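Local atomic coordinates of KLLA0E08119p (PDB entry 3VA7), a protein that probably serves as the urea carboxylase part of a longer enzyme, using ATP, bicarbonate and a covalently held biotin to make urea-1-carboxylate. Residues H694-R699 and A1200-M1205; T1175-K1180 and G1223-A1228; T944-T949 and P1015-T1020. All coordinates share one frame; numbering follows the deposited sequence.

Contact 1 (H694-R699 and A1200-M1205). With BTI (5-(hexahydro-2-oxo-1H-thieno[3,4-D]imidazol-6-yl)pentanal), chain B.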
loop_
_atom_site.group_PDB
_atom_site.type_symbol
_atom_site.label_atom_id
_atom_site.label_comp_id
_atom_site.label_asym_id
_atom_site.label_seq_id
_atom_site.Cartn_x
_atom_site.Cartn_y
_atom_site.Cartn_z
ATOM N N HIS A 694 0.513 20.900 19.405
ATOM C CA HIS A 694 -0.699 21.335 18.663
ATOM C C HIS A 694 -1.564 20.138 18.247
ATOM O O HIS A 694 -1.052 19.025 18.015
ATOM C CB HIS A 694 -0.180 22.092 17.440
ATOM C CG HIS A 694 -1.228 22.642 16.513
ATOM N ND1 HIS A 694 -2.111 21.844 15.813
ATOM C CD2 HIS A 694 -1.460 23.915 16.098
ATOM C CE1 HIS A 694 -2.857 22.609 15.028
ATOM N NE2 HIS A 694 -2.472 23.865 15.176
ATOM N N TYR A 695 -2.874 20.345 18.145
ATOM C CA TYR A 695 -3.802 19.223 17.877
ATOM C C TYR A 695 -3.474 18.465 16.554
ATOM O O TYR A 695 -3.690 17.249 16.461
ATOM C CB TYR A 695 -5.291 19.684 17.911
ATOM C CG TYR A 695 -5.647 20.574 16.755
ATOM C CD1 TYR A 695 -6.054 20.037 15.522
ATOM C CD2 TYR A 695 -5.502 21.940 16.863
ATOM C CE1 TYR A 695 -6.331 20.889 14.436
ATOM C CE2 TYR A 695 -5.786 22.792 15.816
ATOM C CZ TYR A 695 -6.209 22.277 14.601
ATOM O OH TYR A 695 -6.497 23.167 13.577
ATOM N N ASN A 696 -2.992 19.204 15.543
ATOM C CA ASN A 696 -2.507 18.620 14.320
ATOM C C ASN A 696 -1.096 17.989 14.434
ATOM O O ASN A 696 -0.116 18.522 13.879
ATOM C CB ASN A 696 -2.568 19.660 13.185
ATOM C CG ASN A 696 -3.943 19.668 12.474
ATOM O OD1 ASN A 696 -4.720 18.686 12.574
ATOM N ND2 ASN A 696 -4.253 20.774 11.767
ATOM N N SER A 697 -0.993 16.852 15.117
ATOM C CA SER A 697 0.281 16.164 15.222
ATOM C C SER A 697 0.044 14.719 14.918
ATOM O O SER A 697 -0.985 14.212 15.293
ATOM C CB SER A 697 0.851 16.276 16.630
ATOM O OG SER A 697 1.271 17.586 16.918
ATOM N N ASN A 698 0.961 14.056 14.230
ATOM C CA ASN A 698 0.830 12.613 13.961
ATOM C C ASN A 698 2.184 12.081 13.510
ATOM O O ASN A 698 3.190 12.782 13.657
ATOM C CB ASN A 698 -0.283 12.230 12.968
ATOM C CG ASN A 698 -0.061 12.785 11.569
ATOM O OD1 ASN A 698 0.826 13.595 11.315
ATOM N ND2 ASN A 698 -0.893 12.355 10.644
ATOM N N ARG A 699 2.218 10.874 12.953
ATOM C CA ARG A 699 3.487 10.318 12.577
ATOM C C ARG A 699 4.189 11.114 11.468
ATOM O O ARG A 699 5.410 10.954 11.267
ATOM C CB ARG A 699 3.331 8.859 12.228
ATOM C CG ARG A 699 2.960 7.981 13.441
ATOM C CD ARG A 699 2.525 6.566 12.956
ATOM N NE ARG A 699 3.494 6.030 11.993
ATOM C CZ ARG A 699 4.552 5.264 12.286
ATOM N NH1 ARG A 699 4.789 4.850 13.539
ATOM N NH2 ARG A 699 5.345 4.853 11.288
ATOM N N ALA A 1200 -8.728 16.503 13.719
ATOM C CA ALA A 1200 -7.832 16.060 14.787
ATOM C C ALA A 1200 -6.679 15.279 14.166
ATOM O O ALA A 1200 -6.907 14.340 13.379
ATOM C CB ALA A 1200 -8.560 15.182 15.734
ATOM N N MET A 1201 -5.435 15.638 14.502
ATOM C CA MET A 1201 -4.289 14.837 14.066
ATOM C C MET A 1201 -4.278 14.687 12.563
ATOM O O MET A 1201 -4.077 13.585 12.061
ATOM C CB MET A 1201 -4.320 13.468 14.713
ATOM C CG MET A 1201 -4.279 13.530 16.207
ATOM S SD MET A 1201 -4.440 11.865 16.874
ATOM C CE MET A 1201 -6.206 11.789 17.155
ATOM N N LYS A 1202 -4.502 15.814 11.861
ATOM C CA LYS A 1202 -4.490 15.905 10.407
ATOM C C LYS A 1202 -5.513 15.008 9.713
ATOM O O LYS A 1202 -5.380 14.696 8.529
ATOM C CB LYS A 1202 -3.090 15.595 9.895
ATOM C CG LYS A 1202 -2.022 16.271 10.720
ATOM C CD LYS A 1202 -0.701 16.460 10.017
ATOM C CE LYS A 1202 0.342 16.588 11.105
ATOM N NZ LYS A 1202 1.768 16.711 10.707
ATOM N N THR A 1203 -6.522 14.573 10.447
ATOM C CA THR A 1203 -7.533 13.692 9.910
ATOM C C THR A 1203 -8.879 14.328 10.031
ATOM O O THR A 1203 -9.125 15.028 10.978
ATOM C CB THR A 1203 -7.568 12.462 10.700
ATOM O OG1 THR A 1203 -6.252 11.980 10.721
ATOM C CG2 THR A 1203 -8.413 11.413 10.037
ATOM N N GLU A 1204 -9.732 14.076 9.048
ATOM C CA GLU A 1204 -11.110 14.516 9.066
ATOM C C GLU A 1204 -11.861 13.572 10.018
ATOM O O GLU A 1204 -12.123 12.430 9.665
ATOM C CB GLU A 1204 -11.638 14.458 7.644
ATOM C CG GLU A 1204 -13.116 14.203 7.513
ATOM C CD GLU A 1204 -13.689 14.593 6.162
ATOM O OE1 GLU A 1204 -14.904 14.374 5.970
ATOM O OE2 GLU A 1204 -12.952 15.106 5.292
ATOM N N MET A 1205 -12.149 14.036 11.236
ATOM C CA MET A 1205 -12.794 13.196 12.282
ATOM C C MET A 1205 -14.319 13.437 12.404
ATOM O O MET A 1205 -14.817 14.540 12.804
ATOM C CB MET A 1205 -12.152 13.409 13.661
ATOM C CG MET A 1205 -10.807 12.757 13.896
ATOM S SD MET A 1205 -10.999 11.219 14.786
ATOM C CE MET A 1205 -10.975 9.972 13.471
HETATM C C11 BTI B . 2.286 17.633 9.889
HETATM O O11 BTI B . 1.544 18.493 9.322
HETATM C C10 BTI B . 3.787 17.387 9.550
HETATM C C9 BTI B . 4.220 18.259 8.373
HETATM C C8 BTI B . 5.720 18.360 8.132
HETATM C C7 BTI B . 6.171 19.583 7.308
HETATM C C2 BTI B . 5.411 19.806 6.016
HETATM S S1 BTI B . 5.530 18.439 4.901
HETATM C C6 BTI B . 5.198 19.410 3.473
HETATM C C5 BTI B . 5.615 20.835 3.766
HETATM N N3 BTI B . 6.907 20.909 3.137
HETATM C C3 BTI B . 7.861 20.985 4.026
HETATM O O3 BTI B . 9.135 21.117 3.716
HETATM N N2 BTI B . 7.396 20.963 5.258
HETATM C C4 BTI B . 5.939 21.011 5.256
#
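Lys-1202 runs out nearly straight beyond CG (chi4 177°), while Asn-698 holds CG between its own backbone N and carbonyl carbon (chi1 63°), a setting that turns its side chain across the lysine chain at about a right angle. Asn-698 OD1 lies beside the CE methylene of Lys-1202 in van der Waals contact. That oxygen takes the N-H of Phe-700 as its partner, and Lys-1202 NZ makes a weak hydrogen bond to Gly-701 O. The type I' turn from Ala-1200 to Thr-1203 is gripped at two backbone nitrogens. Lys-1202 N donates to Asn-696 OD1 at 3.0 Å, approaching from above the amide's carbonyl plane, and Met-1201 N reaches Tyr-695 O at 3.1 Å along a more bent path (137° at the hydrogen). Asparagine suits its place at Asn-696 because its other end, ND2, donates to Glu-1199, which fixes the flip of the amide. Within the turn, Thr-1203 OG1 donates to Met-1201 O at 3.0 Å. Met-1201 CB rests 3.5 Å from Ser-697 O. Ala-Met-Lys at a tight hairpin turn is the biotinylation motif of biotin carrier domains, here docked on the carboxyltransferase domain. The bond of 1.3 Å from Lys-1202 NZ to BTI C11 is that of an amide. With one N-H left on NZ, the lysine acts as a tether: its turn is clamped by neutral hydrogen bonds while the arm carries biotin onward.

Contact 2 (T1175-K1180 and G1223-A1228)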
loop_
_atom_site.group_PDB
_atom_site.type_symbol
_atom_site.label_atom_id
_atom_site.label_comp_id
_atom_site.label_asym_id
_atom_site.label_seq_id
_atom_site.Cartn_x
_atom_site.Cartn_y
_atom_site.Cartn_z
ATOM N N THR A 1175 -8.856 15.899 20.749
ATOM C CA THR A 1175 -8.744 17.338 20.664
ATOM C C THR A 1175 -8.530 17.737 19.191
ATOM O O THR A 1175 -7.689 17.142 18.503
ATOM C CB THR A 1175 -7.588 17.882 21.568
ATOM O OG1 THR A 1175 -7.850 17.518 22.929
ATOM C CG2 THR A 1175 -7.452 19.401 21.450
ATOM N N GLY A 1176 -9.271 18.744 18.731
ATOM C CA GLY A 1176 -9.217 19.184 17.363
ATOM C C GLY A 1176 -9.965 20.478 17.235
ATOM O O GLY A 1176 -10.525 20.954 18.224
ATOM N N ARG A 1177 -9.916 21.066 16.039
ATOM C CA ARG A 1177 -10.593 22.308 15.718
ATOM C C ARG A 1177 -11.806 21.983 14.879
ATOM O O ARG A 1177 -11.691 21.209 13.906
ATOM C CB ARG A 1177 -9.689 23.208 14.889
ATOM C CG ARG A 1177 -10.215 24.651 14.578
ATOM C CD ARG A 1177 -9.111 25.426 13.865
ATOM N NE ARG A 1177 -9.542 26.523 12.982
ATOM C CZ ARG A 1177 -10.438 26.428 11.990
ATOM N NH1 ARG A 1177 -11.115 25.271 11.714
ATOM N NH2 ARG A 1177 -10.682 27.536 11.271
ATOM N N PHE A 1178 -12.955 22.598 15.221
ATOM C CA PHE A 1178 -14.241 22.262 14.591
ATOM C C PHE A 1178 -14.245 22.697 13.166
ATOM O O PHE A 1178 -14.020 23.863 12.842
ATOM C CB PHE A 1178 -15.390 22.905 15.368
ATOM C CG PHE A 1178 -16.775 22.560 14.853
ATOM C CD1 PHE A 1178 -17.573 21.645 15.538
ATOM C CD2 PHE A 1178 -17.294 23.185 13.696
ATOM C CE1 PHE A 1178 -18.873 21.351 15.090
ATOM C CE2 PHE A 1178 -18.566 22.885 13.239
ATOM C CZ PHE A 1178 -19.366 21.978 13.961
ATOM N N TRP A 1179 -14.524 21.739 12.307
ATOM C CA TRP A 1179 -14.459 21.952 10.875
ATOM C C TRP A 1179 -15.804 22.427 10.347
ATOM O O TRP A 1179 -15.920 23.575 9.880
ATOM C CB TRP A 1179 -14.048 20.650 10.211
ATOM C CG TRP A 1179 -13.790 20.724 8.711
ATOM C CD1 TRP A 1179 -14.249 21.666 7.833
ATOM C CD2 TRP A 1179 -13.044 19.773 7.930
ATOM N NE1 TRP A 1179 -13.797 21.380 6.564
ATOM C CE2 TRP A 1179 -13.075 20.216 6.590
ATOM C CE3 TRP A 1179 -12.343 18.598 8.241
ATOM C CZ2 TRP A 1179 -12.441 19.529 5.548
ATOM C CZ3 TRP A 1179 -11.685 17.918 7.192
ATOM C CH2 TRP A 1179 -11.758 18.392 5.856
ATOM N N LYS A 1180 -16.808 21.552 10.438
ATOM C CA LYS A 1180 -18.129 21.777 9.841
ATOM C C LYS A 1180 -19.141 20.727 10.366
ATOM O O LYS A 1180 -18.732 19.606 10.767
ATOM C CB LYS A 1180 -18.055 21.733 8.300
ATOM C CG LYS A 1180 -17.706 20.354 7.740
ATOM C CD LYS A 1180 -17.773 20.307 6.249
ATOM C CE LYS A 1180 -16.804 19.271 5.735
ATOM N NZ LYS A 1180 -16.541 19.541 4.327
ATOM N N GLY A 1223 -14.143 26.759 13.382
ATOM C CA GLY A 1223 -13.106 27.466 14.099
ATOM C C GLY A 1223 -13.005 27.253 15.606
ATOM O O GLY A 1223 -12.033 27.686 16.201
ATOM N N ASP A 1224 -13.984 26.610 16.229
ATOM C CA ASP A 1224 -13.926 26.372 17.663
ATOM C C ASP A 1224 -12.948 25.275 18.016
ATOM O O ASP A 1224 -12.894 24.226 17.363
ATOM C CB ASP A 1224 -15.311 25.991 18.233
ATOM C CG ASP A 1224 -16.307 27.153 18.221
ATOM O OD1 ASP A 1224 -15.930 28.346 18.047
ATOM O OD2 ASP A 1224 -17.508 26.860 18.376
ATOM N N MET A 1225 -12.222 25.477 19.098
ATOM C CA MET A 1225 -11.456 24.383 19.638
ATOM C C MET A 1225 -12.304 23.445 20.438
ATOM O O MET A 1225 -13.130 23.845 21.223
ATOM C CB MET A 1225 -10.257 24.861 20.465
ATOM C CG MET A 1225 -9.027 23.942 20.308
ATOM S SD MET A 1225 -8.463 23.784 18.561
ATOM C CE MET A 1225 -8.684 25.508 18.031
ATOM N N VAL A 1226 -12.057 22.164 20.239
ATOM C CA VAL A 1226 -12.740 21.114 20.953
ATOM C C VAL A 1226 -11.715 20.219 21.679
ATOM O O VAL A 1226 -10.948 19.517 21.014
ATOM C CB VAL A 1226 -13.600 20.287 19.966
ATOM C CG1 VAL A 1226 -14.288 19.169 20.667
ATOM C CG2 VAL A 1226 -14.606 21.206 19.255
ATOM N N GLU A 1227 -11.708 20.269 23.027
ATOM C CA GLU A 1227 -10.902 19.341 23.874
ATOM C C GLU A 1227 -11.495 17.990 23.748
ATOM O O GLU A 1227 -12.713 17.870 23.591
ATOM C CB GLU A 1227 -10.929 19.653 25.385
ATOM C CG GLU A 1227 -10.242 20.944 25.854
ATOM C CD GLU A 1227 -8.916 21.183 25.168
ATOM O OE1 GLU A 1227 -8.036 20.287 25.242
ATOM O OE2 GLU A 1227 -8.772 22.254 24.540
ATOM N N ALA A 1228 -10.637 16.976 23.845
ATOM C CA ALA A 1228 -11.095 15.610 23.988
ATOM C C ALA A 1228 -12.051 15.552 25.187
ATOM O O ALA A 1228 -11.862 16.259 26.185
ATOM C CB ALA A 1228 -9.932 14.715 24.185
#
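Gly-1176 and Val-1226 face each other as a hydrogen-bonded antiparallel pair, where strand 1225-1226 closes one side of the carrier domain's sheet. Gly-1176 N donates to Val-1226 O at 2.9 Å and Val-1226 N answers to Gly-1176 O at 2.8 Å. Phe-1178 N meets Asp-1224 O at 2.7 Å, and Gly-1223 N closes the ladder on Phe-1178 O. This is the tightly packed part, with Phe-1178 CB against Val-1226 CG2. Between these bonds the side chains of Arg-1177 and Met-1225, a non-hydrogen-bonded pair, cross at about a right angle, Arg-1177 CG lying 3.9 Å from Met-1225 CE. With CG anti to the backbone N (chi1 -174°), the arginine lays one guanidinium face over Gly-1223 CA, 3.6 Å from CZ, and NH1 donates to the backbone O of Glu-948 on helix 937-949. With alanine in place of Arg-1177, that carbonyl would probably lose this donor and Gly-1223 the guanidinium over it. Gly-1223 suits this place because its positive phi (96°) would jam a CB against the preceding carbonyl. The solvent side lies at Glu-1227 and Ala-1228, where Thr-1175 OG1 still holds Ala-1228 N at 3.0 Å and Glu-1227 runs alongside the threonine. Phe-1178 and Val-1226 pack on Ile-1198 of strand 1194-1200, while Arg-1177 and Met-1225 touch Tyr-695 of strand 691-698 and Trp-1179 rests on helix 937-949, placing this edge against the carboxyltransferase domain.

Contact 3 (T944-T949 and P1015-T1020). With BTI (5-(hexahydro-2-oxo-1H-thieno[3,4-D]imidazol-6-yl)pentanal), chain B.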
loop_
_atom_site.group_PDB
_atom_site.type_symbol
_atom_site.label_atom_id
_atom_site.label_comp_id
_atom_site.label_asym_id
_atom_site.label_seq_id
_atom_site.Cartn_x
_atom_site.Cartn_y
_atom_site.Cartn_z
ATOM N N THR A 944 -9.762 24.537 -0.531
ATOM C CA THR A 944 -10.933 24.764 0.274
ATOM C C THR A 944 -10.763 24.237 1.690
ATOM O O THR A 944 -10.988 24.936 2.660
ATOM C CB THR A 944 -12.231 24.253 -0.411
ATOM O OG1 THR A 944 -12.521 25.124 -1.526
ATOM C CG2 THR A 944 -13.426 24.181 0.625
ATOM N N ARG A 945 -10.372 23.000 1.803
ATOM C CA ARG A 945 -10.146 22.410 3.095
ATOM C C ARG A 945 -9.120 23.271 3.903
ATOM O O ARG A 945 -9.220 23.472 5.137
ATOM C CB ARG A 945 -9.632 20.993 2.861
ATOM C CG ARG A 945 -8.842 20.416 4.002
ATOM C CD ARG A 945 -8.763 18.852 3.965
ATOM N NE ARG A 945 -8.173 18.456 5.253
ATOM C CZ ARG A 945 -8.055 17.220 5.720
ATOM N NH1 ARG A 945 -8.446 16.160 4.997
ATOM N NH2 ARG A 945 -7.491 17.069 6.914
ATOM N N TYR A 946 -8.136 23.816 3.206
ATOM C CA TYR A 946 -7.152 24.594 3.918
ATOM C C TYR A 946 -7.791 25.905 4.432
ATOM O O TYR A 946 -7.535 26.345 5.554
ATOM C CB TYR A 946 -5.945 24.823 3.017
ATOM C CG TYR A 946 -4.912 25.610 3.664
ATOM C CD1 TYR A 946 -4.017 25.006 4.551
ATOM C CD2 TYR A 946 -4.846 26.994 3.465
ATOM C CE1 TYR A 946 -3.037 25.774 5.224
ATOM C CE2 TYR A 946 -3.874 27.769 4.119
ATOM C CZ TYR A 946 -2.975 27.136 4.984
ATOM O OH TYR A 946 -1.987 27.874 5.602
ATOM N N ARG A 947 -8.659 26.487 3.612
ATOM C CA ARG A 947 -9.407 27.692 4.020
ATOM C C ARG A 947 -10.335 27.456 5.199
ATOM O O ARG A 947 -10.493 28.330 6.025
ATOM C CB ARG A 947 -10.174 28.330 2.852
ATOM C CG ARG A 947 -9.266 29.004 1.861
ATOM C CD ARG A 947 -10.052 29.685 0.711
ATOM N NE ARG A 947 -10.941 28.766 -0.012
ATOM C CZ ARG A 947 -12.248 28.664 0.251
ATOM N NH1 ARG A 947 -12.803 29.434 1.213
ATOM N NH2 ARG A 947 -12.993 27.796 -0.439
ATOM N N GLU A 948 -10.934 26.280 5.267
ATOM C CA GLU A 948 -11.917 26.077 6.286
ATOM C C GLU A 948 -11.351 25.392 7.527
ATOM O O GLU A 948 -11.997 25.398 8.586
ATOM C CB GLU A 948 -13.311 25.585 5.754
ATOM C CG GLU A 948 -13.278 24.428 4.826
ATOM C CD GLU A 948 -14.564 24.124 4.065
ATOM O OE1 GLU A 948 -14.905 22.920 4.094
ATOM O OE2 GLU A 948 -15.169 24.993 3.380
ATOM N N THR A 949 -10.106 24.882 7.460
ATOM C CA THR A 949 -9.605 24.150 8.626
ATOM C C THR A 949 -8.452 24.816 9.317
ATOM O O THR A 949 -8.159 24.461 10.455
ATOM C CB THR A 949 -9.176 22.737 8.308
ATOM O OG1 THR A 949 -8.043 22.810 7.438
ATOM C CG2 THR A 949 -10.307 21.956 7.674
ATOM N N PRO A 1015 0.899 28.535 7.617
ATOM C CA PRO A 1015 1.686 27.312 7.725
ATOM C C PRO A 1015 1.267 26.363 6.623
ATOM O O PRO A 1015 0.289 26.634 5.921
ATOM C CB PRO A 1015 1.218 26.710 9.082
ATOM C CG PRO A 1015 -0.163 27.062 9.180
ATOM C CD PRO A 1015 -0.309 28.447 8.458
ATOM N N SER A 1016 1.937 25.226 6.517
ATOM C CA SER A 1016 1.606 24.271 5.470
ATOM C C SER A 1016 0.253 23.585 5.670
ATOM O O SER A 1016 -0.264 23.524 6.766
ATOM C CB SER A 1016 2.751 23.277 5.337
ATOM O OG SER A 1016 3.122 22.761 6.612
ATOM N N ARG A 1017 -0.300 23.032 4.596
ATOM C CA ARG A 1017 -1.530 22.209 4.634
ATOM C C ARG A 1017 -1.199 20.943 5.360
ATOM O O ARG A 1017 -0.022 20.600 5.457
ATOM C CB ARG A 1017 -1.968 21.828 3.230
ATOM C CG ARG A 1017 -2.359 22.979 2.331
ATOM C CD ARG A 1017 -2.865 22.447 0.969
ATOM N NE ARG A 1017 -1.914 21.514 0.346
ATOM C CZ ARG A 1017 -0.831 21.891 -0.345
ATOM N NH1 ARG A 1017 -0.518 23.186 -0.559
ATOM N NH2 ARG A 1017 -0.038 20.956 -0.820
ATOM N N THR A 1018 -2.213 20.224 5.822
ATOM C CA THR A 1018 -2.018 18.908 6.366
ATOM C C THR A 1018 -2.433 17.833 5.376
ATOM O O THR A 1018 -2.166 16.628 5.595
ATOM C CB THR A 1018 -2.870 18.680 7.577
ATOM O OG1 THR A 1018 -4.239 18.962 7.257
ATOM C CG2 THR A 1018 -2.411 19.594 8.695
ATOM N N TYR A 1019 -3.104 18.264 4.308
ATOM C CA TYR A 1019 -3.704 17.337 3.332
ATOM C C TYR A 1019 -3.530 17.831 1.866
ATOM O O TYR A 1019 -3.724 19.029 1.553
ATOM C CB TYR A 1019 -5.198 16.991 3.683
ATOM C CG TYR A 1019 -5.792 16.213 2.526
ATOM C CD1 TYR A 1019 -5.769 14.797 2.526
ATOM C CD2 TYR A 1019 -6.300 16.909 1.349
ATOM C CE1 TYR A 1019 -6.264 14.071 1.426
ATOM C CE2 TYR A 1019 -6.774 16.213 0.238
ATOM C CZ TYR A 1019 -6.741 14.790 0.280
ATOM O OH TYR A 1019 -7.176 14.077 -0.795
ATOM N N THR A 1020 -3.158 16.915 0.975
ATOM C CA THR A 1020 -3.058 17.231 -0.454
ATOM C C THR A 1020 -3.457 15.971 -1.197
ATOM O O THR A 1020 -3.313 14.838 -0.680
ATOM C CB THR A 1020 -1.612 17.674 -0.855
ATOM O OG1 THR A 1020 -1.108 18.594 0.132
ATOM C CG2 THR A 1020 -1.572 18.343 -2.300
HETATM C C11 BTI B . 2.286 17.633 9.889
HETATM O O11 BTI B . 1.544 18.493 9.322
HETATM C C10 BTI B . 3.787 17.387 9.550
HETATM C C9 BTI B . 4.220 18.259 8.373
HETATM C C8 BTI B . 5.720 18.360 8.132
HETATM C C7 BTI B . 6.171 19.583 7.308
HETATM C C2 BTI B . 5.411 19.806 6.016
HETATM S S1 BTI B . 5.530 18.439 4.901
HETATM C C6 BTI B . 5.198 19.410 3.473
HETATM C C5 BTI B . 5.615 20.835 3.766
HETATM N N3 BTI B . 6.907 20.909 3.137
HETATM C C3 BTI B . 7.861 20.985 4.026
HETATM O O3 BTI B . 9.135 21.117 3.716
HETATM N N2 BTI B . 7.396 20.963 5.258
HETATM C C4 BTI B . 5.939 21.011 5.256
#
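The last turns of helix 937-949 approach the irregular loop 1015-1020 most closely where the CA atoms of Tyr-946 and Arg-1017 stand 6.1 Å apart, just past the cis peptide bond that precedes Pro-1015. Tyr-946 is the reaching group. Its CG lies anti to the backbone N (chi1 180°), which sends the ring off the helix into the loop, where OH donates to Pro-1015 O at 2.6 Å in the carbonyl plane. Tyrosine suits the site because it reaches from helix to loop with a flat apolar body and ends in a donor. The side chain of Arg-1017 crosses that body at about a right angle, with CG 3.4 Å from Tyr-946 CD1, and Tyr-1013 meets the same tyrosine edge-to-face. Beyond CG, Arg-1017 bends at chi3 and turns its guanidinium edge on Thr-1020, gripping OG1 side-on through NE (3.0 Å) and NH2 (2.8 Å), both in the guanidinium plane. NH1 goes to Tyr-1044 O, and Tyr-1013 adds a cation-pi contact. One residue earlier in the helix, Arg-945 lays its guanidinium over Tyr-1019 CB, 3.5 Å from CZ, with the guanidinium and the tyrosine ring only 4° from parallel. Its NH2 forms a salt bridge with Glu-1199 of the biotin carrier domain, whose carboxylate also accepts from Thr-1018 OG1, while Tyr-1019 OH bonds Glu-1038. On the loop's other side Ser-1016 OG lies 3.6 Å from BTI C4, within the biotin pocket. The chemistry divides the work: the arginine inside the loop fixes its shape beside the urea site, and the one on the helix, with Thr-1018, offers donors to an incoming carboxylate, which is consistent with charge guiding how the carrier docks.

How the contacts relate
The three contacts gather where the biotin carrier domain docks on the carboxyltransferase domain, the centre of contact 1 lying about 11 Å from that of contact 2 and about 12 Å from that of contact 3. Glu-1204 CB packs 3.5 Å from Trp-1179 CZ3, joining contact 1 to contact 2. Glu-948 ties contact 3 to contact 2, its OE1 taking the indole N-H at Trp-1179 NE1 3.1 Å away. Thr-1018 CG2 touches Lys-1202 CD at 3.8 Å, placing the biotin arm against the loop of contact 3. Both contacts 1 and 3 meet BTI, and the side chains of Arg-1017 and Lys-1202 come within about 5 Å and about 12 Å of the bound urea.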